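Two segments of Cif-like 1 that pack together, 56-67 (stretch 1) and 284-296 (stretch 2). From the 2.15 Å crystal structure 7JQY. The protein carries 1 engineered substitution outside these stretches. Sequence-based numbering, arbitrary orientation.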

# COMPACT_ATOMS: atom_id res chain seq x y z
N GLY B 56 -20.64 -24.43 -2.50
CA GLY B 56 -21.01 -23.49 -1.46
C GLY B 56 -20.02 -22.34 -1.35
O GLY B 56 -19.37 -21.95 -2.32
N TRP B 57 -19.95 -21.77 -0.13
CA TRP B 57 -19.02 -20.70 0.23
C TRP B 57 -17.88 -21.26 1.06
O TRP B 57 -18.12 -22.04 1.99
CB TRP B 57 -19.73 -19.60 1.02
CG TRP B 57 -18.93 -18.33 1.10
CD1 TRP B 57 -19.05 -17.22 0.29
CD2 TRP B 57 -17.86 -18.04 2.01
NE1 TRP B 57 -18.13 -16.27 0.66
CE2 TRP B 57 -17.38 -16.75 1.70
CE3 TRP B 57 -17.25 -18.76 3.05
CZ2 TRP B 57 -16.33 -16.16 2.40
CZ3 TRP B 57 -16.21 -18.17 3.75
CH2 TRP B 57 -15.76 -16.88 3.41
N PRO B 58 -16.62 -20.89 0.76
CA PRO B 58 -16.18 -20.03 -0.34
C PRO B 58 -15.69 -20.87 -1.51
O PRO B 58 -14.48 -21.08 -1.64
CB PRO B 58 -15.03 -19.25 0.27
CG PRO B 58 -14.42 -20.23 1.31
CD PRO B 58 -15.47 -21.32 1.58
N GLN B 59 -16.59 -21.36 -2.35
CA GLN B 59 -16.24 -22.35 -3.35
C GLN B 59 -16.75 -21.92 -4.73
O GLN B 59 -17.42 -20.90 -4.88
CB GLN B 59 -16.80 -23.72 -2.98
CG GLN B 59 -16.49 -24.11 -1.52
CD GLN B 59 -16.93 -25.51 -1.19
OE1 GLN B 59 -18.10 -25.87 -1.37
NE2 GLN B 59 -15.99 -26.33 -0.75
N THR B 60 -16.36 -22.70 -5.73
CA THR B 60 -16.87 -22.63 -7.08
C THR B 60 -17.13 -24.06 -7.53
O THR B 60 -16.96 -25.00 -6.74
CB THR B 60 -15.87 -21.95 -8.03
OG1 THR B 60 -14.69 -22.76 -8.09
CG2 THR B 60 -15.53 -20.54 -7.59
N TRP B 61 -17.48 -24.22 -8.81
CA TRP B 61 -17.60 -25.56 -9.39
C TRP B 61 -16.36 -26.40 -9.15
O TRP B 61 -16.44 -27.63 -9.09
CB TRP B 61 -17.87 -25.45 -10.89
CG TRP B 61 -16.65 -25.08 -11.67
CD1 TRP B 61 -16.27 -23.82 -12.05
CD2 TRP B 61 -15.62 -25.96 -12.15
NE1 TRP B 61 -15.07 -23.87 -12.72
CE2 TRP B 61 -14.65 -25.17 -12.80
CE3 TRP B 61 -15.43 -27.35 -12.08
CZ2 TRP B 61 -13.51 -25.72 -13.39
CZ3 TRP B 61 -14.29 -27.89 -12.67
CH2 TRP B 61 -13.35 -27.07 -13.31
N TYR B 62 -15.19 -25.75 -9.02
CA TYR B 62 -13.92 -26.45 -8.94
C TYR B 62 -13.87 -27.44 -7.78
O TYR B 62 -13.00 -28.33 -7.78
CB TYR B 62 -12.79 -25.41 -8.83
CG TYR B 62 -11.37 -25.96 -8.76
CD1 TYR B 62 -10.69 -26.35 -9.91
CD2 TYR B 62 -10.70 -26.05 -7.54
CE1 TYR B 62 -9.38 -26.82 -9.84
CE2 TYR B 62 -9.40 -26.51 -7.47
CZ TYR B 62 -8.74 -26.91 -8.62
OH TYR B 62 -7.45 -27.38 -8.55
N THR B 63 -14.76 -27.31 -6.80
CA THR B 63 -14.73 -28.24 -5.68
C THR B 63 -15.15 -29.65 -6.07
O THR B 63 -14.79 -30.60 -5.36
CB THR B 63 -15.60 -27.71 -4.52
OG1 THR B 63 -15.25 -28.40 -3.32
CG2 THR B 63 -17.08 -27.91 -4.79
N TRP B 64 -15.84 -29.82 -7.19
CA TRP B 64 -16.30 -31.12 -7.67
C TRP B 64 -15.31 -31.78 -8.62
O TRP B 64 -15.67 -32.76 -9.28
CB TRP B 64 -17.66 -30.99 -8.36
CG TRP B 64 -18.68 -30.32 -7.49
CD1 TRP B 64 -19.13 -29.05 -7.61
CD2 TRP B 64 -19.37 -30.89 -6.38
NE1 TRP B 64 -20.07 -28.78 -6.64
CE2 TRP B 64 -20.23 -29.90 -5.87
CE3 TRP B 64 -19.34 -32.15 -5.76
CZ2 TRP B 64 -21.06 -30.12 -4.76
CZ3 TRP B 64 -20.17 -32.37 -4.66
CH2 TRP B 64 -21.01 -31.36 -4.17
N ARG B 65 -14.08 -31.27 -8.69
CA ARG B 65 -13.14 -31.70 -9.73
C ARG B 65 -12.83 -33.19 -9.66
O ARG B 65 -12.59 -33.81 -10.70
CB ARG B 65 -11.85 -30.90 -9.62
CG ARG B 65 -11.11 -31.11 -8.32
CD ARG B 65 -10.12 -30.00 -8.08
NE ARG B 65 -9.47 -30.15 -6.79
CZ ARG B 65 -9.97 -29.68 -5.65
NH1 ARG B 65 -11.13 -29.04 -5.65
NH2 ARG B 65 -9.30 -29.88 -4.51
N HIS B 66 -12.84 -33.78 -8.46
CA HIS B 66 -12.53 -35.19 -8.29
C HIS B 66 -13.76 -36.06 -8.32
O HIS B 66 -13.63 -37.29 -8.30
CB HIS B 66 -11.80 -35.43 -6.97
CG HIS B 66 -10.47 -34.75 -6.88
ND1 HIS B 66 -9.43 -35.04 -7.74
CD2 HIS B 66 -10.01 -33.79 -6.04
CE1 HIS B 66 -8.39 -34.29 -7.43
NE2 HIS B 66 -8.71 -33.53 -6.40
N VAL B 67 -14.95 -35.47 -8.41
CA VAL B 67 -16.20 -36.22 -8.45
C VAL B 67 -16.77 -36.29 -9.86
O VAL B 67 -17.26 -37.35 -10.27
CB VAL B 67 -17.20 -35.60 -7.46
CG1 VAL B 67 -18.59 -36.19 -7.65
CG2 VAL B 67 -16.73 -35.82 -6.02
N HIS B 284 -14.76 -30.82 7.06
CA HIS B 284 -15.94 -30.12 6.59
C HIS B 284 -16.09 -30.15 5.07
O HIS B 284 -17.21 -29.98 4.58
CB HIS B 284 -15.88 -28.67 7.07
CG HIS B 284 -17.14 -27.89 6.85
ND1 HIS B 284 -18.28 -28.09 7.59
CD2 HIS B 284 -17.42 -26.89 5.98
CE1 HIS B 284 -19.22 -27.25 7.18
NE2 HIS B 284 -18.72 -26.51 6.20
N TRP B 285 -15.01 -30.39 4.33
CA TRP B 285 -15.00 -30.22 2.87
C TRP B 285 -14.96 -31.58 2.18
O TRP B 285 -13.93 -32.01 1.67
CB TRP B 285 -13.81 -29.35 2.43
CG TRP B 285 -13.56 -28.16 3.31
CD1 TRP B 285 -12.59 -28.02 4.27
CD2 TRP B 285 -14.29 -26.92 3.29
NE1 TRP B 285 -12.68 -26.78 4.84
CE2 TRP B 285 -13.71 -26.08 4.27
CE3 TRP B 285 -15.38 -26.44 2.55
CZ2 TRP B 285 -14.19 -24.79 4.53
CZ3 TRP B 285 -15.85 -25.16 2.81
CH2 TRP B 285 -15.26 -24.35 3.80
N LEU B 286 -16.12 -32.24 2.12
CA LEU B 286 -16.16 -33.60 1.61
C LEU B 286 -15.60 -33.74 0.20
O LEU B 286 -14.78 -34.64 -0.02
CB LEU B 286 -17.60 -34.14 1.70
CG LEU B 286 -17.75 -35.35 2.62
CD1 LEU B 286 -19.17 -35.89 2.56
CD2 LEU B 286 -16.74 -36.45 2.26
N PRO B 287 -15.99 -32.91 -0.79
CA PRO B 287 -15.41 -33.08 -2.14
C PRO B 287 -13.91 -32.84 -2.19
O PRO B 287 -13.23 -33.45 -3.03
CB PRO B 287 -16.17 -32.05 -2.98
CG PRO B 287 -17.44 -31.80 -2.24
CD PRO B 287 -17.06 -31.89 -0.78
N ASP B 288 -13.36 -31.96 -1.35
CA ASP B 288 -11.91 -31.76 -1.33
C ASP B 288 -11.19 -32.86 -0.56
O ASP B 288 -10.11 -33.30 -0.98
CB ASP B 288 -11.56 -30.40 -0.72
CG ASP B 288 -12.01 -29.24 -1.58
OD1 ASP B 288 -11.38 -28.99 -2.63
OD2 ASP B 288 -13.00 -28.57 -1.19
N GLU B 289 -11.75 -33.28 0.57
CA GLU B 289 -11.00 -34.12 1.50
C GLU B 289 -11.11 -35.60 1.19
O GLU B 289 -10.10 -36.31 1.20
CB GLU B 289 -11.49 -33.86 2.93
CG GLU B 289 -11.17 -32.49 3.45
CD GLU B 289 -11.59 -32.33 4.89
OE1 GLU B 289 -11.11 -33.11 5.75
OE2 GLU B 289 -12.41 -31.42 5.15
N ASN B 290 -12.31 -36.09 0.90
CA ASN B 290 -12.55 -37.52 0.68
C ASN B 290 -13.50 -37.70 -0.49
O ASN B 290 -14.64 -38.16 -0.32
CB ASN B 290 -13.11 -38.17 1.95
CG ASN B 290 -12.85 -39.66 2.01
OD1 ASN B 290 -12.47 -40.28 1.01
ND2 ASN B 290 -13.06 -40.24 3.17
N PRO B 291 -13.06 -37.37 -1.71
CA PRO B 291 -13.91 -37.61 -2.88
C PRO B 291 -14.07 -39.09 -3.20
O PRO B 291 -15.02 -39.46 -3.91
CB PRO B 291 -13.19 -36.86 -4.01
CG PRO B 291 -11.77 -36.78 -3.57
CD PRO B 291 -11.80 -36.68 -2.07
N ALA B 292 -13.14 -39.94 -2.76
CA ALA B 292 -13.29 -41.38 -2.97
C ALA B 292 -14.51 -41.90 -2.22
O ALA B 292 -15.31 -42.67 -2.77
CB ALA B 292 -12.02 -42.10 -2.53
N PHE B 293 -14.66 -41.51 -0.95
CA PHE B 293 -15.85 -41.88 -0.19
C PHE B 293 -17.11 -41.30 -0.82
O PHE B 293 -18.13 -41.98 -0.95
CB PHE B 293 -15.71 -41.37 1.25
CG PHE B 293 -16.98 -41.47 2.05
CD1 PHE B 293 -17.90 -40.44 2.05
CD2 PHE B 293 -17.22 -42.59 2.84
CE1 PHE B 293 -19.07 -40.53 2.80
CE2 PHE B 293 -18.38 -42.69 3.60
CZ PHE B 293 -19.30 -41.66 3.58
N LEU B 294 -17.04 -40.03 -1.23
CA LEU B 294 -18.21 -39.35 -1.78
C LEU B 294 -18.61 -39.97 -3.10
O LEU B 294 -19.80 -40.20 -3.36
CB LEU B 294 -17.89 -37.87 -1.97
CG LEU B 294 -18.95 -37.04 -2.66
CD1 LEU B 294 -20.25 -37.18 -1.89
CD2 LEU B 294 -18.49 -35.59 -2.72
N THR B 295 -17.63 -40.22 -3.96
CA THR B 295 -17.95 -40.79 -5.26
C THR B 295 -18.61 -42.14 -5.06
O THR B 295 -19.57 -42.48 -5.77
CB THR B 295 -16.70 -40.88 -6.14
OG1 THR B 295 -16.38 -39.57 -6.61
CG2 THR B 295 -16.93 -41.77 -7.35
N ARG B 296 -18.11 -42.91 -4.10
CA ARG B 296 -18.67 -44.23 -3.83
C ARG B 296 -20.10 -44.14 -3.31
O ARG B 296 -20.96 -44.94 -3.68
CB ARG B 296 -17.79 -44.99 -2.83
CG ARG B 296 -18.30 -46.38 -2.49
CD ARG B 296 -18.45 -47.23 -3.74
NE ARG B 296 -19.01 -48.55 -3.44
CZ ARG B 296 -19.28 -49.47 -4.36
NH1 ARG B 296 -19.05 -49.21 -5.64
NH2 ARG B 296 -19.79 -50.64 -4.00
O HOH W 1 -18.88 -24.58 4.07
O HOH W 2 -8.20 -32.18 -3.39

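The contact between these two segments of Cif-like 1 illustrates a common design in protein interiors: one buried salt bridge set among apolar contacts, joining pieces of chain more than 200 residues apart. Stretch 1 is mostly loop, with a 3-10 segment at 61-63, whereas stretch 2 forms two helices separated by Asn290, whose OD1 caps the second by accepting from Phe293 N. The backbones come close at Trp64 and Pro287, whose CA atoms lie 5.9 Å apart, and remain close as far as Val67 and Thr295.

Asp288 is the polar anchor. Its OD1 receives hydrogen bonds from Arg65 NH1 at 3.0 Å and NH2 at 2.9 Å, so charge attraction and directed bonding reinforce each other. Arg65 NH1 also donates to Tyr62 O (2.9 Å), tying the guanidinium to the 3-10 segment of its own stretch. A water accepts weakly from Arg65 NH2 and donates to Asp288 O, adding a second link.

Around this anchor the contacts are apolar. Pro287 CG sits 3.7 Å from Trp64 CZ3 in an off-centre CH-pi contact, an arrangement suited to a polarised proline C-H and an electron-rich ring. Val67 CG2 meets Leu294 CD2 at 3.7 Å, and Pro58 CD packs against Trp285 CH2 at 3.8 Å, extending the apolar contact.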